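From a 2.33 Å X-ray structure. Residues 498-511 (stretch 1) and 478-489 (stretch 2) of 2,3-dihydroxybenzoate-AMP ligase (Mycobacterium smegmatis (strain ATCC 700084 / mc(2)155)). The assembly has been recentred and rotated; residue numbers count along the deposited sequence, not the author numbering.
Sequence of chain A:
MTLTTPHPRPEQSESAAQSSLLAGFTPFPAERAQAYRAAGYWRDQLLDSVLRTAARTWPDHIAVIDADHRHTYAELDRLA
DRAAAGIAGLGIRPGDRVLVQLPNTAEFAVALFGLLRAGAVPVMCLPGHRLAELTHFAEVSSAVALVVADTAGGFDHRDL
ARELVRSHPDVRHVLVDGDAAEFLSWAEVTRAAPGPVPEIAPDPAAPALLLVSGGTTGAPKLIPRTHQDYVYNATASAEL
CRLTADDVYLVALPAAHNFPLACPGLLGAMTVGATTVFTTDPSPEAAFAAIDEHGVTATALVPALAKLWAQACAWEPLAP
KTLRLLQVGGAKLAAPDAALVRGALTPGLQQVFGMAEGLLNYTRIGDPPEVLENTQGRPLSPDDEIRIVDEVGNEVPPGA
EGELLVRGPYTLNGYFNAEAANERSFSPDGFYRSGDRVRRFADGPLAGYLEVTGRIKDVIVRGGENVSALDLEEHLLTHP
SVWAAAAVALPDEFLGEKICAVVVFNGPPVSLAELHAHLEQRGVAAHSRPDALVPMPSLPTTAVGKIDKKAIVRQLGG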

# COMPACT_ATOMS: atom_id res chain seq x y z
N LYS A 498 0.48 29.33 -20.34
CA LYS A 498 1.24 29.61 -19.14
C LYS A 498 0.65 28.85 -17.96
O LYS A 498 -0.52 28.42 -17.99
CB LYS A 498 1.29 31.12 -18.85
CG LYS A 498 -0.05 31.79 -18.74
CD LYS A 498 0.14 33.23 -18.27
CE LYS A 498 -1.19 33.98 -18.23
NZ LYS A 498 -1.03 35.39 -17.79
N ILE A 499 1.46 28.69 -16.92
CA ILE A 499 1.06 27.97 -15.72
C ILE A 499 0.54 28.91 -14.61
O ILE A 499 1.29 29.68 -14.01
CB ILE A 499 2.24 27.14 -15.18
CG1 ILE A 499 2.67 26.07 -16.20
CG2 ILE A 499 1.86 26.49 -13.87
CD1 ILE A 499 3.97 25.34 -15.82
N CYS A 500 -0.76 28.85 -14.33
CA CYS A 500 -1.29 29.60 -13.20
C CYS A 500 -1.56 28.71 -11.99
O CYS A 500 -2.39 27.79 -12.03
CB CYS A 500 -2.57 30.33 -13.58
SG CYS A 500 -2.95 31.61 -12.38
N ALA A 501 -0.84 28.99 -10.90
CA ALA A 501 -1.02 28.28 -9.64
C ALA A 501 -2.09 28.96 -8.81
O ALA A 501 -1.87 30.02 -8.21
CB ALA A 501 0.28 28.18 -8.85
N VAL A 502 -3.27 28.35 -8.81
CA VAL A 502 -4.36 28.77 -7.97
C VAL A 502 -4.28 28.01 -6.64
O VAL A 502 -4.43 26.79 -6.59
CB VAL A 502 -5.72 28.51 -8.66
CG1 VAL A 502 -6.83 29.18 -7.89
CG2 VAL A 502 -5.67 29.04 -10.08
N VAL A 503 -4.05 28.74 -5.56
CA VAL A 503 -3.71 28.14 -4.29
C VAL A 503 -4.67 28.54 -3.16
O VAL A 503 -5.07 29.70 -3.06
CB VAL A 503 -2.26 28.54 -3.89
CG1 VAL A 503 -1.94 28.15 -2.43
CG2 VAL A 503 -1.26 27.94 -4.87
N VAL A 504 -5.04 27.58 -2.31
CA VAL A 504 -5.69 27.89 -1.04
C VAL A 504 -4.65 27.88 0.07
O VAL A 504 -4.08 26.83 0.38
CB VAL A 504 -6.80 26.89 -0.70
CG1 VAL A 504 -7.37 27.18 0.70
CG2 VAL A 504 -7.87 26.93 -1.75
N PHE A 505 -4.39 29.05 0.65
CA PHE A 505 -3.34 29.17 1.66
C PHE A 505 -3.80 28.77 3.04
O PHE A 505 -4.99 28.88 3.38
CB PHE A 505 -2.81 30.60 1.73
CG PHE A 505 -1.90 30.97 0.61
CD1 PHE A 505 -0.62 30.43 0.53
CD2 PHE A 505 -2.30 31.89 -0.36
CE1 PHE A 505 0.23 30.79 -0.50
CE2 PHE A 505 -1.46 32.24 -1.39
CZ PHE A 505 -0.19 31.69 -1.46
N ASN A 506 -2.84 28.33 3.84
CA ASN A 506 -3.11 27.94 5.22
C ASN A 506 -3.12 29.14 6.16
O ASN A 506 -4.17 29.59 6.62
CB ASN A 506 -2.07 26.94 5.68
CG ASN A 506 -2.68 25.78 6.38
OD1 ASN A 506 -3.77 25.89 6.96
ND2 ASN A 506 -2.00 24.66 6.35
N GLY A 507 -1.93 29.66 6.45
CA GLY A 507 -1.80 30.89 7.19
C GLY A 507 -1.72 32.06 6.22
O GLY A 507 -2.43 32.08 5.21
N PRO A 508 -0.84 33.03 6.52
CA PRO A 508 -0.67 34.20 5.64
C PRO A 508 -0.11 33.78 4.29
O PRO A 508 0.72 32.86 4.24
CB PRO A 508 0.33 35.08 6.41
CG PRO A 508 0.30 34.58 7.82
CD PRO A 508 0.04 33.10 7.70
N PRO A 509 -0.55 34.43 3.20
CA PRO A 509 -0.11 33.97 1.88
C PRO A 509 1.39 34.14 1.67
O PRO A 509 2.08 34.83 2.42
CB PRO A 509 -0.92 34.85 0.92
CG PRO A 509 -1.32 36.03 1.71
CD PRO A 509 -1.52 35.53 3.10
N VAL A 510 1.87 33.47 0.64
CA VAL A 510 3.29 33.42 0.32
C VAL A 510 3.44 33.93 -1.10
O VAL A 510 2.57 33.70 -1.93
CB VAL A 510 3.82 31.97 0.51
CG1 VAL A 510 4.88 31.63 -0.50
CG2 VAL A 510 4.32 31.77 1.94
N SER A 511 4.52 34.66 -1.39
CA SER A 511 4.72 35.22 -2.72
C SER A 511 5.17 34.16 -3.72
O SER A 511 5.67 33.10 -3.33
CB SER A 511 5.74 36.35 -2.68
OG SER A 511 7.05 35.85 -2.49
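Stretch 2 478-489: THPSVWAAAAVA

Stretch 2 runs alongside stretch 1 as an antiparallel partner. The strand that includes Ala485 to Ala489 lies against strand 498-505 with an angle of 153° between their N-to-C directions and a closest axial approach of 4.6 Å. Ahead of this strand, Thr478 to Ser481 form a loop, with a type I turn from His479 to Val482 closed by Val482 N to His479 O at 3.1 Å. The chain then turns a corner at Trp483 and Ala484.

The pairing is regular from Ile499-Ala489 to Val504-Ala484. Cys500 and Val488 form a hydrogen-bonded pair (Cys500 N to Val488 O 2.8 Å, Val488 N to Cys500 O 2.9 Å), as do Val502 and Ala486 (Ala486 N to Val502 O 2.8 Å, Val502 N to Ala486 O 2.9 Å). Between them, the non-hydrogen-bonded pair Ala501-Ala487 brings its CA atoms to 4.6 Å. At the corner the register slips by one residue in a beta bulge: Val504 O accepts from Trp483 N at 2.8 Å and weakly from Ala484 N at 3.3 Å, while Val504 N donates to Ala484 O at 2.9 Å. Phe505 consequently pairs with Val482, their CA atoms 4.8 Å apart.

Side chains alternate between the two faces of the sheet. On one face Val502, chi1 t, places CG2 4.0 Å from CG2 of Val488, also t, so the two valines meet diagonally across the strands; directly opposite Val502, the small Ala486 offers only a methyl group, with the CB atoms of the pair 4.4 Å apart. Val504, again t, faces Ala484 on the same side (CB to CB 4.1 Å), and its CG1 lies 4.3 Å from Trp483 CB. The other face carries Ile499, Ala501, Val503 and Phe505, together with Val482, Ala485, Ala487 and Ala489. Here Val503 and Val482 are both t, and their CG1 atoms pack at 3.7 Å, the closest apolar side-chain contact between the stretches. Ile499 is m,t; its chi1 places CG2 4.4 Å from CB of Ala487, diagonally across the strands.

Beyond the bulge the contact becomes more polar. Asn506 N donates to Ser481 O at 2.6 Å, and the same carbonyl oxygen lies 3.2 Å from Phe505 CA and near the edge of the Phe505 ring, whose chi1 is m. The CA-to-CB bond of Asn506 points toward stretch 2, and chi1 is -134°, between wells; in this conformation ND2 donates to Pro480 O at 3.3 Å and also approaches the edge of the Trp483 ring, 3.6 Å from CE3. Trp483 itself is t, with NE1 satisfied elsewhere in the structure.

His479, chi1 t, turns its ring back over its own turn, where ND1 accepts from Ser481 N at 3.0 Å. This leaves CE1 of His479 3.9 Å from Val510 CG2, which lies equally far from Ser481 OG. After the two prolines, the CA-to-CB bond of Val510 points toward stretch 2, and its chi1 of 145°, off the wells, sets CG2 beside the turn.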

# COMPACT_ATOMS: atom_id res chain seq x y z
N THR A 478 3.60 20.36 -0.74
CA THR A 478 4.56 20.05 0.33
C THR A 478 4.99 21.29 1.10
O THR A 478 5.74 21.19 2.06
CB THR A 478 5.83 19.36 -0.20
OG1 THR A 478 6.65 20.30 -0.90
CG2 THR A 478 5.46 18.16 -1.09
N HIS A 479 4.53 22.45 0.65
CA HIS A 479 4.69 23.70 1.39
C HIS A 479 3.62 23.77 2.49
O HIS A 479 2.43 23.50 2.25
CB HIS A 479 4.56 24.89 0.43
CG HIS A 479 5.13 26.17 0.94
ND1 HIS A 479 4.56 26.89 1.97
CD2 HIS A 479 6.21 26.89 0.54
CE1 HIS A 479 5.26 27.99 2.19
NE2 HIS A 479 6.27 28.01 1.33
N PRO A 480 4.06 24.09 3.72
CA PRO A 480 3.17 24.20 4.89
C PRO A 480 2.12 25.30 4.75
O PRO A 480 1.10 25.28 5.44
CB PRO A 480 4.14 24.52 6.04
CG PRO A 480 5.34 25.11 5.37
CD PRO A 480 5.46 24.37 4.07
N SER A 481 2.35 26.26 3.86
CA SER A 481 1.39 27.33 3.64
C SER A 481 0.36 26.99 2.57
O SER A 481 -0.70 27.60 2.51
CB SER A 481 2.11 28.64 3.29
OG SER A 481 2.85 29.13 4.41
N VAL A 482 0.68 26.02 1.72
CA VAL A 482 -0.25 25.59 0.68
C VAL A 482 -1.15 24.44 1.17
O VAL A 482 -0.69 23.29 1.36
CB VAL A 482 0.48 25.14 -0.60
CG1 VAL A 482 -0.53 24.79 -1.68
CG2 VAL A 482 1.44 26.22 -1.07
N TRP A 483 -2.42 24.77 1.39
CA TRP A 483 -3.40 23.78 1.78
C TRP A 483 -3.84 22.95 0.59
O TRP A 483 -3.62 21.74 0.57
CB TRP A 483 -4.62 24.43 2.42
CG TRP A 483 -5.62 23.41 2.90
CD1 TRP A 483 -6.80 23.07 2.31
CD2 TRP A 483 -5.50 22.58 4.06
NE1 TRP A 483 -7.43 22.08 3.03
CE2 TRP A 483 -6.65 21.76 4.12
CE3 TRP A 483 -4.53 22.44 5.07
CZ2 TRP A 483 -6.87 20.83 5.14
CZ3 TRP A 483 -4.75 21.52 6.08
CH2 TRP A 483 -5.90 20.73 6.11
N ALA A 484 -4.48 23.60 -0.39
CA ALA A 484 -4.86 22.99 -1.67
C ALA A 484 -4.18 23.74 -2.82
O ALA A 484 -3.83 24.92 -2.67
CB ALA A 484 -6.37 23.01 -1.84
N ALA A 485 -3.97 23.09 -3.96
CA ALA A 485 -3.31 23.74 -5.10
C ALA A 485 -3.88 23.26 -6.42
O ALA A 485 -4.26 22.10 -6.55
CB ALA A 485 -1.81 23.50 -5.07
N ALA A 486 -3.94 24.16 -7.40
CA ALA A 486 -4.34 23.78 -8.76
C ALA A 486 -3.46 24.48 -9.82
O ALA A 486 -3.43 25.70 -9.90
CB ALA A 486 -5.80 24.09 -9.00
N ALA A 487 -2.73 23.69 -10.60
CA ALA A 487 -1.94 24.23 -11.70
C ALA A 487 -2.83 24.24 -12.93
O ALA A 487 -3.33 23.20 -13.36
CB ALA A 487 -0.67 23.40 -11.94
N VAL A 488 -3.05 25.42 -13.48
CA VAL A 488 -4.01 25.58 -14.55
C VAL A 488 -3.31 26.18 -15.79
O VAL A 488 -2.32 26.92 -15.66
CB VAL A 488 -5.18 26.47 -14.09
CG1 VAL A 488 -6.29 26.43 -15.07
CG2 VAL A 488 -5.70 25.99 -12.73
N ALA A 489 -3.81 25.82 -16.96
CA ALA A 489 -3.28 26.32 -18.23
C ALA A 489 -4.06 27.53 -18.70
O ALA A 489 -5.29 27.49 -18.80
CB ALA A 489 -3.32 25.21 -19.29